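Local structure of cyanuric acid amidohydrolase (Azorhizobium caulinodans, 4NQ3) at residues A[157-162]-A[225-230]. The protein hydrolyses cyanuric acid, opening its s-triazine ring to give carboxybiuret, which loses carbon dioxide spontaneously to leave biuret. Residues are numbered along the deposited sequence; the frame is centred on the assembly and turned at random.
With BR8 (barbituric acid), chain C; SO4 (sulfate ion), chain H.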
loop_
_atom_site.group_PDB
_atom_site.type_symbol
_atom_site.label_atom_id
_atom_site.label_comp_id
_atom_site.label_asym_id
_atom_site.label_seq_id
_atom_site.Cartn_x
_atom_site.Cartn_y
_atom_site.Cartn_z
ATOM N N CYS A 157 -9.656 -22.424 -0.086
ATOM C CA CYS A 157 -10.943 -22.165 -0.738
ATOM C C CYS A 157 -10.841 -21.033 -1.746
ATOM O O CYS A 157 -9.919 -20.230 -1.688
ATOM C CB CYS A 157 -12.007 -21.816 0.296
ATOM S SG CYS A 157 -11.474 -20.428 1.350
ATOM N N PRO A 158 -11.830 -20.929 -2.638
ATOM C CA PRO A 158 -11.779 -19.956 -3.729
ATOM C C PRO A 158 -12.192 -18.573 -3.277
ATOM O O PRO A 158 -12.355 -18.380 -2.071
ATOM C CB PRO A 158 -12.770 -20.531 -4.750
ATOM C CG PRO A 158 -13.726 -21.285 -3.946
ATOM C CD PRO A 158 -12.945 -21.876 -2.807
ATOM N N LEU A 159 -12.292 -17.628 -4.215
ATOM C CA LEU A 159 -12.783 -16.282 -3.924
ATOM C C LEU A 159 -13.430 -15.724 -5.177
ATOM O O LEU A 159 -13.420 -16.373 -6.218
ATOM C CB LEU A 159 -11.650 -15.371 -3.447
ATOM C CG LEU A 159 -10.438 -15.201 -4.384
ATOM C CD1 LEU A 159 -10.764 -14.300 -5.570
ATOM C CD2 LEU A 159 -9.250 -14.674 -3.635
ATOM N N LEU A 160 -13.956 -14.511 -5.089
ATOM C CA LEU A 160 -14.565 -13.865 -6.249
ATOM C C LEU A 160 -13.769 -12.647 -6.741
ATOM O O LEU A 160 -13.268 -11.833 -5.954
ATOM C CB LEU A 160 -15.995 -13.430 -5.926
ATOM C CG LEU A 160 -16.956 -14.544 -5.520
ATOM C CD1 LEU A 160 -18.333 -13.976 -5.272
ATOM C CD2 LEU A 160 -17.016 -15.598 -6.612
ATOM N N THR A 161 -13.643 -12.540 -8.056
ATOM C CA THR A 161 -13.125 -11.333 -8.674
ATOM C C THR A 161 -14.271 -10.630 -9.385
ATOM O O THR A 161 -15.342 -11.214 -9.574
ATOM C CB THR A 161 -12.031 -11.629 -9.685
ATOM O OG1 THR A 161 -12.605 -12.385 -10.758
ATOM C CG2 THR A 161 -10.880 -12.410 -9.030
ATOM N N ALA A 162 -14.047 -9.386 -9.798
ATOM C CA ALA A 162 -15.066 -8.651 -10.533
ATOM C C ALA A 162 -15.565 -9.486 -11.719
ATOM O O ALA A 162 -16.780 -9.627 -11.919
ATOM C CB ALA A 162 -14.519 -7.303 -10.999
ATOM N N CYS A 225 -8.844 -21.773 7.479
ATOM C CA CYS A 225 -9.181 -21.576 6.075
ATOM C C CYS A 225 -8.397 -20.464 5.411
ATOM O O CYS A 225 -8.195 -19.397 5.989
ATOM C CB CYS A 225 -10.659 -21.308 5.965
ATOM S SG CYS A 225 -11.528 -22.652 6.761
ATOM N N SER A 226 -7.959 -20.732 4.191
ATOM C CA SER A 226 -7.127 -19.821 3.424
ATOM C C SER A 226 -7.698 -19.722 2.008
ATOM O O SER A 226 -7.878 -20.740 1.318
ATOM C CB SER A 226 -5.680 -20.315 3.411
ATOM O OG SER A 226 -4.856 -19.494 2.617
ATOM N N SER A 227 -8.022 -18.501 1.597
ATOM C CA SER A 227 -8.696 -18.269 0.329
ATOM C C SER A 227 -7.652 -17.890 -0.735
ATOM O O SER A 227 -6.588 -17.391 -0.407
ATOM C CB SER A 227 -9.764 -17.185 0.504
ATOM O OG SER A 227 -10.567 -17.014 -0.652
ATOM N N GLY A 228 -7.930 -18.147 -2.005
ATOM C CA GLY A 228 -6.974 -17.817 -3.035
ATOM C C GLY A 228 -7.604 -17.685 -4.403
ATOM O O GLY A 228 -8.615 -18.300 -4.702
ATOM N N ILE A 229 -6.996 -16.869 -5.248
ATOM C CA ILE A 229 -7.541 -16.623 -6.574
ATOM C C ILE A 229 -7.262 -17.775 -7.522
ATOM O O ILE A 229 -7.868 -17.859 -8.593
ATOM C CB ILE A 229 -6.970 -15.316 -7.174
ATOM C CG1 ILE A 229 -7.719 -14.916 -8.437
ATOM C CG2 ILE A 229 -5.500 -15.454 -7.467
ATOM C CD1 ILE A 229 -7.349 -13.515 -8.884
ATOM N N GLU A 230 -6.368 -18.676 -7.122
ATOM C CA GLU A 230 -5.818 -19.670 -8.050
ATOM C C GLU A 230 -6.525 -21.022 -8.105
ATOM O O GLU A 230 -6.018 -21.941 -8.733
ATOM C CB GLU A 230 -4.348 -19.936 -7.720
ATOM C CG GLU A 230 -4.077 -20.562 -6.340
ATOM C CD GLU A 230 -4.064 -19.493 -5.236
ATOM O OE1 GLU A 230 -4.104 -18.298 -5.608
ATOM O OE2 GLU A 230 -3.953 -19.823 -4.024
HETATM N N1 BR8 C . -5.310 -16.193 1.787
HETATM C C2 BR8 C . -3.965 -16.052 1.792
HETATM O O2 BR8 C . -3.380 -16.108 0.728
HETATM N N3 BR8 C . -3.293 -15.842 2.962
HETATM C C4 BR8 C . -3.968 -15.759 4.207
HETATM O O4 BR8 C . -3.330 -15.562 5.237
HETATM C C5 BR8 C . -5.481 -15.943 4.344
HETATM C C6 BR8 C . -6.067 -16.154 2.955
HETATM O O8 BR8 C . -7.263 -16.292 2.836
HETATM S S SO4 H . -10.266 -14.162 -13.090
HETATM O O1 SO4 H . -9.159 -14.951 -13.646
HETATM O O2 SO4 H . -10.131 -12.721 -13.364
HETATM O O3 SO4 H . -10.223 -14.407 -11.655
HETATM O O4 SO4 H . -11.556 -14.627 -13.620
HETATM O O HOH W 1 -10.458 -18.836 -6.378
#
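Two parallel strand ends meet here at the wall of the active site: strand 150-157 and strand 223-227, which carries the nucleophile Ser226, run out side by side within the predicted repeating unit B. Cys157 N donates to Ser226 O at 2.8 Å, and Gly228 N returns a bond to Cys157 O, almost along the C=O axis, at 2.9 Å. Glycine suits position 228, where a CB would run into the Glu230 carboxylate. Beyond this bridge the chains drift apart, and a water spans the gap, accepting from Leu159 N and donating to Gly228 O.

Ser227 suits its place because its short side chain carries a donor that reaches the carbonyl alongside: with OG anti to its own backbone N (chi1 -173°), it donates to Pro158 O at 2.7 Å, from above the carbonyl plane. Leu159, a branched apolar chain between a peptide and a helix, turns CG into the crowded position between N and C (chi1 57°), so that CD2 lies 3.5 Å from Gly228 C while the side chain also touches Ser183 and Met184 of helix 180-199. An alanine here would probably loosen this packing, since both methyl branches would be gone. Farther out, Thr161 serves two ends: OG1 caps a backbone N at the start of helix 162-170 and donates to a sulfate, while CG2 lies 3.7 Å from CD1 of Ile229, the side chains crossing at about a right angle.

With its side chain engaged by Pro158, Ser227 offers its backbone to barbituric acid: its N donates to ligand O8 at 2.6 Å, and its O accepts from N1 at 2.8 Å. Ser226 OG, hydrogen-bonded to Lys156 NZ, lies 3.4 Å from ligand N1; as in other Ser-Lys dyads, a neutral Lys156 could probably take the hydroxyl proton during attack.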